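Local coordinates for protein pyridoxine 4-oxidase (Mesorhizobium loti, PDB 4HA6) that oxidises the 4-hydroxymethyl group of pyridoxine to the aldehyde with molecular oxygen, as an FAD-dependent member of the GMC oxidoreductase family, at residues A[91-95]-A[121-125]; A[298-304]-A[417-423]. One frame throughout, in Å; residues are numbered along the deposited sequence.

Contact 1: residues A[91-95]-A[121-125]. With FAD (flavin-adenine dinucleotide), chain B.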
loop_
_atom_site.group_PDB
_atom_site.type_symbol
_atom_site.label_atom_id
_atom_site.label_comp_id
_atom_site.label_asym_id
_atom_site.label_seq_id
_atom_site.Cartn_x
_atom_site.Cartn_y
_atom_site.Cartn_z
ATOM N N GLY A 91 -9.419 -2.621 0.075
ATOM C CA GLY A 91 -9.952 -1.278 -0.062
ATOM C C GLY A 91 -9.393 -0.653 -1.321
ATOM O O GLY A 91 -8.204 -0.849 -1.632
ATOM N N TYR A 92 -10.236 0.074 -2.054
ATOM C CA TYR A 92 -9.793 0.797 -3.251
ATOM C C TYR A 92 -9.982 2.306 -3.062
ATOM O O TYR A 92 -11.120 2.807 -3.058
ATOM C CB TYR A 92 -10.565 0.326 -4.483
ATOM C CG TYR A 92 -10.063 0.908 -5.791
ATOM C CD1 TYR A 92 -8.947 0.372 -6.437
ATOM C CD2 TYR A 92 -10.709 1.992 -6.380
ATOM C CE1 TYR A 92 -8.489 0.901 -7.646
ATOM C CE2 TYR A 92 -10.260 2.530 -7.588
ATOM C CZ TYR A 92 -9.152 1.986 -8.207
ATOM O OH TYR A 92 -8.721 2.538 -9.391
ATOM N N MET A 93 -8.870 3.019 -2.890
ATOM C CA MET A 93 -8.881 4.470 -2.721
ATOM C C MET A 93 -7.849 5.070 -3.669
ATOM O O MET A 93 -6.655 4.842 -3.485
ATOM C CB MET A 93 -8.481 4.844 -1.279
ATOM C CG MET A 93 -9.542 4.595 -0.203
ATOM S SD MET A 93 -9.767 2.857 0.275
ATOM C CE MET A 93 -10.422 3.108 1.936
ATOM N N ARG A 94 -8.283 5.837 -4.668
ATOM C CA ARG A 94 -7.328 6.472 -5.583
ATOM C C ARG A 94 -6.371 7.390 -4.825
ATOM O O ARG A 94 -5.165 7.400 -5.069
ATOM C CB ARG A 94 -8.053 7.309 -6.644
ATOM C CG ARG A 94 -8.898 6.539 -7.632
ATOM C CD ARG A 94 -9.643 7.543 -8.521
ATOM N NE ARG A 94 -10.322 6.875 -9.628
ATOM C CZ ARG A 94 -11.058 7.502 -10.542
ATOM N NH1 ARG A 94 -11.218 8.822 -10.487
ATOM N NH2 ARG A 94 -11.638 6.807 -11.508
ATOM N N GLY A 95 -6.916 8.152 -3.883
ATOM C CA GLY A 95 -6.162 9.212 -3.249
ATOM C C GLY A 95 -6.865 10.515 -3.586
ATOM O O GLY A 95 -7.871 10.503 -4.302
ATOM N N PHE A 121 -6.647 5.771 -14.145
ATOM C CA PHE A 121 -7.546 5.124 -13.186
ATOM C C PHE A 121 -8.748 4.519 -13.929
ATOM O O PHE A 121 -9.083 3.352 -13.750
ATOM C CB PHE A 121 -8.026 6.136 -12.142
ATOM C CG PHE A 121 -7.023 6.420 -11.059
ATOM C CD1 PHE A 121 -6.648 7.728 -10.773
ATOM C CD2 PHE A 121 -6.465 5.386 -10.315
ATOM C CE1 PHE A 121 -5.727 8.003 -9.780
ATOM C CE2 PHE A 121 -5.534 5.654 -9.312
ATOM C CZ PHE A 121 -5.170 6.972 -9.049
ATOM N N GLN A 122 -9.374 5.319 -14.783
ATOM C CA GLN A 122 -10.510 4.855 -15.576
ATOM C C GLN A 122 -10.216 3.608 -16.414
ATOM O O GLN A 122 -11.070 2.732 -16.529
ATOM C CB GLN A 122 -11.042 5.995 -16.461
ATOM C CG GLN A 122 -11.598 7.184 -15.666
ATOM C CD GLN A 122 -11.803 8.409 -16.531
ATOM O OE1 GLN A 122 -11.548 8.373 -17.728
ATOM N NE2 GLN A 122 -12.257 9.502 -15.926
ATOM N N ALA A 123 -9.025 3.528 -17.014
ATOM C CA ALA A 123 -8.651 2.329 -17.775
ATOM C C ALA A 123 -8.541 1.098 -16.868
ATOM O O ALA A 123 -8.753 -0.044 -17.306
ATOM C CB ALA A 123 -7.344 2.546 -18.524
ATOM N N ILE A 124 -8.203 1.329 -15.603
ATOM C CA ILE A 124 -8.025 0.234 -14.660
ATOM C C ILE A 124 -9.368 -0.274 -14.124
ATOM O O ILE A 124 -9.569 -1.484 -13.945
ATOM C CB ILE A 124 -7.122 0.677 -13.503
ATOM C CG1 ILE A 124 -5.654 0.630 -13.941
ATOM C CG2 ILE A 124 -7.352 -0.193 -12.271
ATOM C CD1 ILE A 124 -4.725 1.484 -13.099
ATOM N N GLU A 125 -10.289 0.661 -13.901
ATOM C CA GLU A 125 -11.513 0.386 -13.150
ATOM C C GLU A 125 -12.675 -0.207 -13.950
ATOM O O GLU A 125 -12.948 0.219 -15.079
ATOM C CB GLU A 125 -11.975 1.683 -12.496
ATOM C CG GLU A 125 -11.006 2.142 -11.441
ATOM C CD GLU A 125 -11.130 3.600 -11.133
ATOM O OE1 GLU A 125 -12.003 4.276 -11.727
ATOM O OE2 GLU A 125 -10.343 4.072 -10.293
HETATM P PA FAD B . 3.818 -6.172 -3.964
HETATM O O1A FAD B . 2.370 -6.287 -4.421
HETATM O O2A FAD B . 4.139 -6.428 -2.518
HETATM O O5B FAD B . 4.684 -7.171 -4.896
HETATM C C5B FAD B . 6.038 -7.537 -4.649
HETATM C C4B FAD B . 6.206 -8.904 -5.298
HETATM O O4B FAD B . 7.560 -9.142 -5.698
HETATM C C3B FAD B . 5.837 -10.015 -4.323
HETATM O O3B FAD B . 5.008 -10.937 -5.049
HETATM C C2B FAD B . 7.170 -10.649 -3.933
HETATM O O2B FAD B . 7.023 -12.049 -3.636
HETATM C C1B FAD B . 8.027 -10.398 -5.170
HETATM N N9A FAD B . 9.491 -10.255 -4.913
HETATM C C8A FAD B . 10.075 -9.549 -3.921
HETATM N N7A FAD B . 11.430 -9.628 -4.016
HETATM C C5A FAD B . 11.737 -10.393 -5.090
HETATM C C6A FAD B . 12.980 -10.868 -5.753
HETATM N N6A FAD B . 14.216 -10.522 -5.272
HETATM N N1A FAD B . 12.844 -11.654 -6.859
HETATM C C2A FAD B . 11.634 -11.991 -7.352
HETATM N N3A FAD B . 10.472 -11.585 -6.792
HETATM C C4A FAD B . 10.453 -10.798 -5.679
HETATM N N1 FAD B . -3.717 -1.314 -0.207
HETATM C C2 FAD B . -4.912 -0.778 -0.514
HETATM O O2 FAD B . -4.952 0.139 -1.365
HETATM N N3 FAD B . -6.057 -1.170 0.078
HETATM C C4 FAD B . -6.088 -2.142 1.005
HETATM O O4 FAD B . -7.164 -2.488 1.560
HETATM C C4X FAD B . -4.811 -2.781 1.397
HETATM N N5 FAD B . -4.749 -3.752 2.331
HETATM C C5X FAD B . -3.567 -4.334 2.656
HETATM C C6 FAD B . -3.516 -5.343 3.615
HETATM C C7 FAD B . -2.305 -5.945 3.943
HETATM C C7M FAD B . -2.268 -7.039 4.982
HETATM C C8 FAD B . -1.053 -5.511 3.263
HETATM C C8M FAD B . 0.256 -6.160 3.626
HETATM C C9 FAD B . -1.092 -4.503 2.300
HETATM C C9A FAD B . -2.310 -3.900 1.984
HETATM N N10 FAD B . -2.361 -2.880 1.018
HETATM C C10 FAD B . -3.599 -2.301 0.706
HETATM C "C1'" FAD B . -1.132 -2.429 0.353
HETATM C "C2'" FAD B . -1.014 -2.928 -1.078
HETATM O "O2'" FAD B . -1.340 -4.325 -1.143
HETATM C "C3'" FAD B . 0.434 -2.693 -1.513
HETATM O "O3'" FAD B . 0.766 -1.318 -1.257
HETATM C "C4'" FAD B . 0.635 -3.015 -2.983
HETATM O "O4'" FAD B . 0.230 -4.378 -3.200
HETATM C "C5'" FAD B . 2.091 -2.801 -3.410
HETATM O "O5'" FAD B . 2.306 -3.513 -4.626
HETATM P P FAD B . 3.782 -3.598 -5.243
HETATM O O1P FAD B . 3.722 -4.052 -6.696
HETATM O O2P FAD B . 4.548 -2.339 -4.892
HETATM O O3P FAD B . 4.448 -4.749 -4.346
#
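Charge and hydrogen bonding converge on the buried carboxylate of Glu125, the first residue to depart from helical geometry after helix 114-124. Arg94, its side chain extended, meets it in bidentate fashion: NE donates to Glu125 OE2 (2.9 Å) and NH2 to Glu125 OE1 (2.6 Å), forming a salt bridge. Tyr92 OH adds a very short hydrogen bond to Glu125 OE2 (2.4 Å). Packing accompanies the polar contacts: Arg94 CG lies over the face of the Phe121 ring, a CH-pi contact 3.7 Å from the centroid. At the other end of 91-95, Gly91 makes a pair of hydrogen bonds to one edge of the flavin: its N donates to FAD O4 (2.7 Å) and its O accepts from FAD N3 (2.8 Å). The chain holding the flavin's pyrimidine edge is thus tied to a helix end through the next residue and Arg94. Helix 490-506 packs against Tyr92, Phe121 and Ile124, while Leu141 of strand 141-142 touches Tyr92 and Ile124.

Contact 2: residues A[298-304]-A[417-423]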
loop_
_atom_site.group_PDB
_atom_site.type_symbol
_atom_site.label_atom_id
_atom_site.label_comp_id
_atom_site.label_asym_id
_atom_site.label_seq_id
_atom_site.Cartn_x
_atom_site.Cartn_y
_atom_site.Cartn_z
ATOM N N ASN A 298 -9.482 3.238 19.375
ATOM C CA ASN A 298 -10.536 3.818 20.208
ATOM C C ASN A 298 -11.567 2.686 20.413
ATOM O O ASN A 298 -12.526 2.554 19.644
ATOM C CB ASN A 298 -11.134 5.032 19.479
ATOM C CG ASN A 298 -12.040 5.878 20.355
ATOM O OD1 ASN A 298 -12.784 6.726 19.845
ATOM N ND2 ASN A 298 -11.974 5.674 21.671
ATOM N N LEU A 299 -11.323 1.851 21.428
ATOM C CA LEU A 299 -12.036 0.589 21.649
ATOM C C LEU A 299 -13.302 0.800 22.482
ATOM O O LEU A 299 -13.232 1.387 23.569
ATOM C CB LEU A 299 -11.113 -0.374 22.408
ATOM C CG LEU A 299 -11.175 -1.896 22.245
ATOM C CD1 LEU A 299 -11.208 -2.606 23.616
ATOM C CD2 LEU A 299 -12.301 -2.357 21.325
ATOM N N TYR A 300 -14.440 0.307 21.988
ATOM C CA TYR A 300 -15.735 0.450 22.684
ATOM C C TYR A 300 -16.371 -0.888 23.051
ATOM O O TYR A 300 -16.533 -1.771 22.200
ATOM C CB TYR A 300 -16.731 1.230 21.813
ATOM C CG TYR A 300 -16.321 2.657 21.573
ATOM C CD1 TYR A 300 -16.739 3.665 22.433
ATOM C CD2 TYR A 300 -15.485 2.998 20.502
ATOM C CE1 TYR A 300 -16.353 4.991 22.235
ATOM C CE2 TYR A 300 -15.092 4.326 20.292
ATOM C CZ TYR A 300 -15.533 5.313 21.166
ATOM O OH TYR A 300 -15.161 6.626 20.981
ATOM N N ALA A 301 -16.763 -1.035 24.312
ATOM C CA ALA A 301 -17.573 -2.182 24.704
ATOM C C ALA A 301 -18.922 -2.050 24.005
ATOM O O ALA A 301 -19.500 -0.955 23.972
ATOM C CB ALA A 301 -17.758 -2.213 26.224
ATOM N N ALA A 302 -19.431 -3.146 23.444
ATOM C CA ALA A 302 -20.719 -3.083 22.748
ATOM C C ALA A 302 -21.894 -3.395 23.671
ATOM O O ALA A 302 -21.791 -4.256 24.550
ATOM C CB ALA A 302 -20.733 -3.993 21.532
ATOM N N ARG A 303 -23.005 -2.696 23.441
ATOM C CA ARG A 303 -24.230 -2.821 24.230
ATOM C C ARG A 303 -24.980 -4.100 23.853
ATOM O O ARG A 303 -25.882 -4.542 24.565
ATOM C CB ARG A 303 -25.135 -1.601 23.975
ATOM C CG ARG A 303 -26.193 -1.368 25.042
ATOM C CD ARG A 303 -27.059 -0.160 24.715
ATOM N NE ARG A 303 -27.673 -0.342 23.424
ATOM C CZ ARG A 303 -28.858 -0.909 23.240
ATOM N NH1 ARG A 303 -29.592 -1.319 24.279
ATOM N NH2 ARG A 303 -29.313 -1.047 22.010
ATOM N N LYS A 304 -24.612 -4.677 22.715
ATOM C CA LYS A 304 -25.220 -5.915 22.241
ATOM C C LYS A 304 -24.237 -6.618 21.302
ATOM O O LYS A 304 -23.258 -6.004 20.886
ATOM C CB LYS A 304 -26.545 -5.607 21.554
ATOM C CG LYS A 304 -26.490 -4.586 20.439
ATOM C CD LYS A 304 -27.897 -4.034 20.233
ATOM C CE LYS A 304 -28.061 -3.296 18.924
ATOM N NZ LYS A 304 -29.510 -2.946 18.749
ATOM N N TRP A 417 -25.249 0.988 19.789
ATOM C CA TRP A 417 -24.187 -0.022 19.805
ATOM C C TRP A 417 -23.256 0.109 20.998
ATOM O O TRP A 417 -22.711 -0.892 21.480
ATOM C CB TRP A 417 -23.369 0.034 18.509
ATOM C CG TRP A 417 -24.121 -0.497 17.358
ATOM C CD1 TRP A 417 -24.874 0.213 16.461
ATOM C CD2 TRP A 417 -24.230 -1.868 16.982
ATOM N NE1 TRP A 417 -25.446 -0.647 15.547
ATOM C CE2 TRP A 417 -25.062 -1.931 15.849
ATOM C CE3 TRP A 417 -23.706 -3.054 17.498
ATOM C CZ2 TRP A 417 -25.377 -3.135 15.221
ATOM C CZ3 TRP A 417 -24.012 -4.241 16.876
ATOM C CH2 TRP A 417 -24.836 -4.277 15.749
ATOM N N ARG A 418 -23.079 1.347 21.463
ATOM C CA ARG A 418 -22.052 1.680 22.441
ATOM C C ARG A 418 -22.524 1.395 23.860
ATOM O O ARG A 418 -23.561 1.898 24.283
ATOM C CB ARG A 418 -21.673 3.172 22.300
ATOM C CG ARG A 418 -20.566 3.644 23.239
ATOM C CD ARG A 418 -20.377 5.178 23.193
ATOM N NE ARG A 418 -21.572 5.884 23.670
ATOM C CZ ARG A 418 -22.409 6.556 22.884
ATOM N NH1 ARG A 418 -22.179 6.642 21.579
ATOM N NH2 ARG A 418 -23.473 7.155 23.399
ATOM N N GLU A 419 -21.773 0.590 24.602
ATOM C CA GLU A 419 -22.048 0.448 26.032
ATOM C C GLU A 419 -21.210 1.504 26.765
ATOM O O GLU A 419 -21.733 2.295 27.558
ATOM C CB GLU A 419 -21.752 -0.985 26.513
ATOM C CG GLU A 419 -21.514 -1.142 28.013
ATOM C CD GLU A 419 -22.792 -1.139 28.834
ATOM O OE1 GLU A 419 -23.894 -1.030 28.248
ATOM O OE2 GLU A 419 -22.685 -1.254 30.076
ATOM N N ARG A 420 -19.916 1.532 26.454
ATOM C CA ARG A 420 -18.998 2.554 26.958
ATOM C C ARG A 420 -17.642 2.413 26.268
ATOM O O ARG A 420 -17.344 1.368 25.671
ATOM C CB ARG A 420 -18.794 2.415 28.466
ATOM C CG ARG A 420 -18.086 1.123 28.851
ATOM C CD ARG A 420 -17.549 1.182 30.277
ATOM N NE ARG A 420 -16.639 0.073 30.560
ATOM C CZ ARG A 420 -17.038 -1.169 30.825
ATOM N NH1 ARG A 420 -18.333 -1.461 30.837
ATOM N NH2 ARG A 420 -16.146 -2.123 31.073
ATOM N N GLU A 421 -16.820 3.458 26.362
ATOM C CA GLU A 421 -15.460 3.413 25.830
ATOM C C GLU A 421 -14.582 2.593 26.761
ATOM O O GLU A 421 -14.615 2.785 27.982
ATOM C CB GLU A 421 -14.884 4.828 25.712
ATOM C CG GLU A 421 -13.543 4.919 24.989
ATOM C CD GLU A 421 -12.964 6.333 25.002
ATOM O OE1 GLU A 421 -13.199 7.094 24.042
ATOM O OE2 GLU A 421 -12.264 6.683 25.972
ATOM N N LEU A 422 -13.809 1.673 26.194
ATOM C CA LEU A 422 -12.797 0.954 26.963
ATOM C C LEU A 422 -11.429 1.664 26.848
ATOM O O LEU A 422 -10.715 1.811 27.835
ATOM C CB LEU A 422 -12.714 -0.510 26.507
ATOM C CG LEU A 422 -14.025 -1.313 26.618
ATOM C CD1 LEU A 422 -13.932 -2.703 25.967
ATOM C CD2 LEU A 422 -14.448 -1.449 28.075
ATOM N N LEU A 423 -11.082 2.113 25.645
ATOM C CA LEU A 423 -9.804 2.802 25.404
ATOM C C LEU A 423 -10.019 4.051 24.518
ATOM O O LEU A 423 -10.795 4.004 23.552
ATOM C CB LEU A 423 -8.801 1.853 24.737
ATOM C CG LEU A 423 -8.452 0.505 25.372
ATOM C CD1 LEU A 423 -7.599 -0.338 24.423
ATOM C CD2 LEU A 423 -7.719 0.675 26.690
#
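Antiparallel pairing joins the edge of strand 293-302 to the short strand 418-421, with a classic beta bulge in the latter: Glu419 and Arg420 both lie opposite Ala301. Ala301 N donates to Arg420 O (2.8 Å) and Ala301 O accepts from Glu419 N (2.8 Å); beyond the bulge, Arg303 N reaches Trp417 O (2.7 Å). At the other end Leu299 O accepts from both Leu422 N (2.7 Å) and Leu423 N (3.1 Å).

Side chains differ in how they use this frame. Asn298, with chi1 t, has a CA-to-CB bond directed away, yet its amide returns to the partner, ND2 donating to Leu423 O (2.8 Å) and Glu421 OE1 (3.0 Å). Its OD1 accepts from Tyr300 OH (2.6 Å), whose m rotamer lays the ring beside the backbone of Glu421 (CD1 to Glu421 CA, 3.6 Å). In the extended t,t Glu421, OE1 also forms a salt bridge with Arg406, and OE2 is hydrogen-bonded to Gly425 N. Leu422 (m,t), pointing toward 298-304, brings CG to 3.9 Å from Ala301 CB, and its CD1 meets Leu299 CD1 at 3.6 Å. Trp417, chi1 m, swings its indole back beside Lys304, with CE3 4.3 Å from Lys304 CG. Strand 355-362 flanks strand 293-302, contacting Leu299 and Tyr300, while helix 152-163 packs against Trp417.

Along the chain contact 1 closes before contact 2 opens. Their centres lie 34 Å apart and their nearest atoms about 17 Å. They share no helix or strand. Contact 1 joins the flavin-binding loop to the end of helix 114-124, its centre 13 Å from the centre of the chain, whereas contact 2 adds strand 418-421 to the antiparallel sheet, its centre 30 Å from that of the chain and away from the flavin and pyridoxamine sites. Strand 293-302 of that sheet also pairs with 441-443, which leads into the pyridoxamine-pocket residues His444 to His446. Contact 1 thus belongs to the cofactor site and contact 2 to the periphery of what is probably the substrate-binding domain.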